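Ufm1-specific protease (PDB 5EJJ) is a thiol protease that cleaves the peptide bond at the C-terminal glycine of the ubiquitin-like modifier UFM-1, releasing it from target proteins. Local coordinates at residues E2-A8 against M116-V122. Coordinates in Å, arbitrary orientation, origin at the centre of the assembly. Residue numbers count along the deposited sequence, not the author numbering.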
ATOM      1  N   GLU A   2     -23.212  11.072  21.602  1.00 69.99           N
ATOM      2  CA  GLU A   2     -22.908  11.109  20.180  1.00 62.32           C
ATOM      3  C   GLU A   2     -22.171   9.813  19.849  1.00 51.79           C
ATOM      4  O   GLU A   2     -21.366   9.328  20.645  1.00 47.12           O
ATOM      5  CB  GLU A   2     -22.034  12.329  19.875  1.00 53.30           C
ATOM      6  CG  GLU A   2     -20.881  12.485  20.870  1.00 53.03           C
ATOM      7  CD  GLU A   2     -19.988  13.691  20.595  1.00 57.84           C
ATOM      8  OE1 GLU A   2     -18.826  13.683  21.057  1.00 57.25           O
ATOM      9  OE2 GLU A   2     -20.438  14.652  19.936  1.00 61.74           O
ATOM     10  N   LEU A   3     -22.448   9.234  18.689  1.00 43.41           N
ATOM     11  CA  LEU A   3     -21.823   7.963  18.345  1.00 39.66           C
ATOM     12  C   LEU A   3     -20.558   8.130  17.526  1.00 32.33           C
ATOM     13  O   LEU A   3     -20.583   8.684  16.432  1.00 32.06           O
ATOM     14  CB  LEU A   3     -22.773   7.087  17.540  1.00 45.15           C
ATOM     15  CG  LEU A   3     -24.064   6.663  18.208  1.00 43.88           C
ATOM     16  CD1 LEU A   3     -24.733   5.619  17.320  1.00 25.59           C
ATOM     17  CD2 LEU A   3     -23.748   6.156  19.625  1.00 47.32           C
ATOM     18  N   TRP A   4     -19.462   7.616  18.059  1.00 27.06           N
ATOM     19  CA  TRP A   4     -18.237   7.502  17.312  1.00 22.16           C
ATOM     20  C   TRP A   4     -18.050   6.064  16.939  1.00 20.75           C
ATOM     21  O   TRP A   4     -18.508   5.172  17.639  1.00 24.11           O
ATOM     22  CB  TRP A   4     -17.066   7.979  18.148  1.00 22.17           C
ATOM     23  CG  TRP A   4     -16.996   9.444  18.159  1.00 25.36           C
ATOM     24  CD1 TRP A   4     -17.747  10.289  18.909  1.00 29.50           C
ATOM     25  CD2 TRP A   4     -16.153  10.259  17.350  1.00 26.31           C
ATOM     26  NE1 TRP A   4     -17.413  11.587  18.638  1.00 28.57           N
ATOM     27  CE2 TRP A   4     -16.434  11.601  17.682  1.00 28.64           C
ATOM     28  CE3 TRP A   4     -15.170   9.988  16.390  1.00 22.79           C
ATOM     29  CZ2 TRP A   4     -15.776  12.677  17.084  1.00 26.66           C
ATOM     30  CZ3 TRP A   4     -14.514  11.055  15.801  1.00 22.16           C
ATOM     31  CH2 TRP A   4     -14.822  12.386  16.153  1.00 25.59           C
ATOM     32  N   PHE A   5     -17.385   5.846  15.817  1.00 18.86           N
ATOM     33  CA  PHE A   5     -17.109   4.515  15.341  1.00 15.23           C
ATOM     34  C   PHE A   5     -15.620   4.338  15.218  1.00 12.51           C
ATOM     35  O   PHE A   5     -14.898   5.273  14.876  1.00 11.58           O
ATOM     36  CB  PHE A   5     -17.798   4.302  14.006  1.00 19.03           C
ATOM     37  CG  PHE A   5     -19.286   4.420  14.096  1.00 27.70           C
ATOM     38  CD1 PHE A   5     -19.898   5.675  14.130  1.00 26.68           C
ATOM     39  CD2 PHE A   5     -20.084   3.276  14.178  1.00 26.46           C
ATOM     40  CE1 PHE A   5     -21.282   5.789  14.239  1.00 27.08           C
ATOM     41  CE2 PHE A   5     -21.459   3.380  14.277  1.00 21.81           C
ATOM     42  CZ  PHE A   5     -22.062   4.641  14.310  1.00 26.10           C
ATOM     43  N   ILE A   6     -15.158   3.135  15.520  1.00 12.61           N
ATOM     44  CA  ILE A   6     -13.742   2.843  15.480  1.00 12.13           C
ATOM     45  C   ILE A   6     -13.511   1.386  15.078  1.00 16.18           C
ATOM     46  O   ILE A   6     -14.369   0.514  15.290  1.00 15.08           O
ATOM     47  CB  ILE A   6     -13.121   3.145  16.841  1.00 11.15           C
ATOM     48  CG1 ILE A   6     -11.603   3.085  16.781  1.00 11.61           C
ATOM     49  CG2 ILE A   6     -13.699   2.237  17.900  1.00 11.75           C
ATOM     50  CD1 ILE A   6     -10.945   3.466  18.098  1.00 11.93           C
ATOM     51  N   ASP A   7     -12.367   1.125  14.453  1.00 16.27           N
ATOM     52  CA  ASP A   7     -11.965  -0.248  14.223  1.00 14.48           C
ATOM     53  C   ASP A   7     -10.974  -0.632  15.311  1.00 18.08           C
ATOM     54  O   ASP A   7      -9.760  -0.408  15.165  1.00 18.41           O
ATOM     55  CB  ASP A   7     -11.359  -0.394  12.840  1.00 16.63           C
ATOM     56  CG  ASP A   7     -11.065  -1.840  12.462  1.00 21.53           C
ATOM     57  OD1 ASP A   7     -10.750  -2.659  13.355  1.00 21.24           O
ATOM     58  OD2 ASP A   7     -11.128  -2.149  11.245  1.00 27.64           O
ATOM     59  N   ALA A   8     -11.498  -1.201  16.404  1.00 16.99           N
ATOM     60  CA  ALA A   8     -10.671  -1.598  17.539  1.00 14.25           C
ATOM     61  C   ALA A   8      -9.571  -2.626  17.217  1.00 16.55           C
ATOM     62  O   ALA A   8      -8.478  -2.523  17.753  1.00 15.71           O
ATOM     63  CB  ALA A   8     -11.523  -2.069  18.657  1.00 13.79           C
ATOM     64  N   MET A 116     -19.122   6.068  24.381  1.00 25.71           N
ATOM     65  CA  MET A 116     -19.636   6.656  23.158  1.00 26.29           C
ATOM     66  C   MET A 116     -19.077   6.024  21.880  1.00 27.49           C
ATOM     67  O   MET A 116     -19.535   6.334  20.783  1.00 31.55           O
ATOM     68  CB  MET A 116     -19.559   8.189  23.154  1.00 30.10           C
ATOM     69  CG  MET A 116     -18.183   8.808  23.248  1.00 37.14           C
ATOM     70  SD  MET A 116     -18.275  10.574  22.819  1.00 56.42           S
ATOM     71  CE  MET A 116     -16.688  11.170  23.421  1.00 43.85           C
ATOM     72  N   PHE A 117     -18.143   5.087  22.018  1.00 24.42           N
ATOM     73  CA  PHE A 117     -17.596   4.414  20.840  1.00 23.37           C
ATOM     74  C   PHE A 117     -18.259   3.097  20.482  1.00 23.38           C
ATOM     75  O   PHE A 117     -18.712   2.374  21.360  1.00 24.95           O
ATOM     76  CB  PHE A 117     -16.094   4.228  20.981  1.00 22.43           C
ATOM     77  CG  PHE A 117     -15.353   5.505  20.883  1.00 25.32           C
ATOM     78  CD1 PHE A 117     -15.325   6.378  21.959  1.00 24.56           C
ATOM     79  CD2 PHE A 117     -14.740   5.872  19.699  1.00 22.08           C
ATOM     80  CE1 PHE A 117     -14.671   7.576  21.870  1.00 25.99           C
ATOM     81  CE2 PHE A 117     -14.075   7.077  19.605  1.00 25.81           C
ATOM     82  CZ  PHE A 117     -14.044   7.933  20.692  1.00 24.99           C
ATOM     83  N   ASN A 118     -18.301   2.803  19.181  1.00 21.75           N
ATOM     84  CA  ASN A 118     -18.806   1.536  18.655  1.00 17.63           C
ATOM     85  C   ASN A 118     -17.773   0.857  17.800  1.00 16.44           C
ATOM     86  O   ASN A 118     -17.270   1.471  16.886  1.00 18.09           O
ATOM     87  CB  ASN A 118     -20.005   1.774  17.759  1.00 18.65           C
ATOM     88  CG  ASN A 118     -21.270   2.023  18.527  1.00 21.12           C
ATOM     89  OD1 ASN A 118     -21.329   2.916  19.381  1.00 30.72           O
ATOM     90  ND2 ASN A 118     -22.308   1.242  18.225  1.00 17.88           N
ATOM     91  N   ASN A 119     -17.476  -0.414  18.065  1.00 19.04           N
ATOM     92  CA  ASN A 119     -16.567  -1.172  17.199  1.00 17.89           C
ATOM     93  C   ASN A 119     -17.104  -1.455  15.792  1.00 17.80           C
ATOM     94  O   ASN A 119     -18.265  -1.787  15.616  1.00 22.45           O
ATOM     95  CB  ASN A 119     -16.161  -2.493  17.832  1.00 16.86           C
ATOM     96  CG  ASN A 119     -15.224  -3.269  16.941  1.00 17.04           C
ATOM     97  OD1 ASN A 119     -14.039  -2.969  16.865  1.00 19.26           O
ATOM     98  ND2 ASN A 119     -15.758  -4.237  16.225  1.00 19.26           N
ATOM     99  N   GLU A 120     -16.251  -1.348  14.789  1.00 15.41           N
ATOM    100  CA  GLU A 120     -16.719  -1.487  13.432  1.00 17.38           C
ATOM    101  C   GLU A 120     -15.546  -1.802  12.545  1.00 20.96           C
ATOM    102  O   GLU A 120     -14.440  -1.339  12.795  1.00 21.26           O
ATOM    103  CB  GLU A 120     -17.382  -0.194  12.994  1.00 23.83           C
ATOM    104  CG  GLU A 120     -17.199   0.182  11.534  1.00 30.30           C
ATOM    105  CD  GLU A 120     -18.171   1.278  11.106  1.00 41.67           C
ATOM    106  OE1 GLU A 120     -19.394   1.077  11.362  1.00 43.02           O
ATOM    107  OE2 GLU A 120     -17.712   2.322  10.542  1.00 33.00           O
ATOM    108  N   HIS A 121     -15.767  -2.622  11.526  1.00 21.45           N
ATOM    109  CA  HIS A 121     -14.673  -3.014  10.671  1.00 23.75           C
ATOM    110  C   HIS A 121     -14.705  -2.022   9.516  1.00 25.99           C
ATOM    111  O   HIS A 121     -15.408  -2.222   8.535  1.00 29.56           O
ATOM    112  CB  HIS A 121     -14.812  -4.481  10.236  1.00 24.87           C
ATOM    113  CG  HIS A 121     -13.748  -4.940   9.283  1.00 44.12           C
ATOM    114  ND1 HIS A 121     -12.408  -4.684   9.478  1.00 53.53           N
ATOM    115  CD2 HIS A 121     -13.834  -5.637   8.121  1.00 48.98           C
ATOM    116  CE1 HIS A 121     -11.709  -5.199   8.476  1.00 50.82           C
ATOM    117  NE2 HIS A 121     -12.552  -5.782   7.640  1.00 51.03           N
ATOM    118  N   VAL A 122     -13.966  -0.926   9.678  1.00 24.82           N
ATOM    119  CA  VAL A 122     -13.961   0.189   8.740  1.00 20.44           C
ATOM    120  C   VAL A 122     -13.320  -0.223   7.434  1.00 20.36           C
ATOM    121  O   VAL A 122     -12.240  -0.831   7.453  1.00 23.92           O
ATOM    122  CB  VAL A 122     -13.131   1.350   9.292  1.00 18.52           C
ATOM    123  CG1 VAL A 122     -13.218   2.554   8.352  1.00 13.60           C
ATOM    124  CG2 VAL A 122     -13.564   1.692  10.716  1.00 14.85           C
TER
HETATM  125  O   HOH W   1     -12.402  -3.915  15.254  1.00 19.00           O
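One face of the strand pair 4-6 and 117-119 is built for filling. W4, I6 and F117 all point to it, and the ring of F117 lies in the hollow between the first two: W4 CB sits over its face, a CH-pi contact 3.8 Å from the ring centroid, while I6 CG2 comes to 4.2 Å from F117 CD2. The flat F117 ring leans across the face of the pair, so a broad, apolar residue suits the place, and the beta-branched I6, broad near the backbone, is at home in a strand. M116 adds a flexible bump, its SD 4.0 Å from W4 CD1 in an oblique Met-aromatic contact. F93 meets both W4 and F117 edge-to-face, and F110 of helix 107-113 covers I6 and F117, so the bulky apolar face is buried. The strands run parallel, with W4 N donating to M116 O (3.0 Å), N118 N to W4 O (2.8 Å) and I6 N to N118 O (3.0 Å). This parallel pair, probably part of the N-terminal MPN domain, brings the start of the chain beside residues over a hundred positions later; F5 also shares backbone hydrogen bonds with K44 and V46. On the other face F5 leans its CD2 against N118 CB at 3.9 Å, a partly exposed position that tolerates a polar neighbour. At the far end D7 N-caps helix 8-19, its OD1 accepting from A10 N, while N119 OD1 accepts from A8 N at 3.1 Å; one water bridges D7 OD1 and N119 OD1. V122, compact, branched and suited to a buried spot, packs CG2 against D7 CB at 3.7 Å and also touches I47.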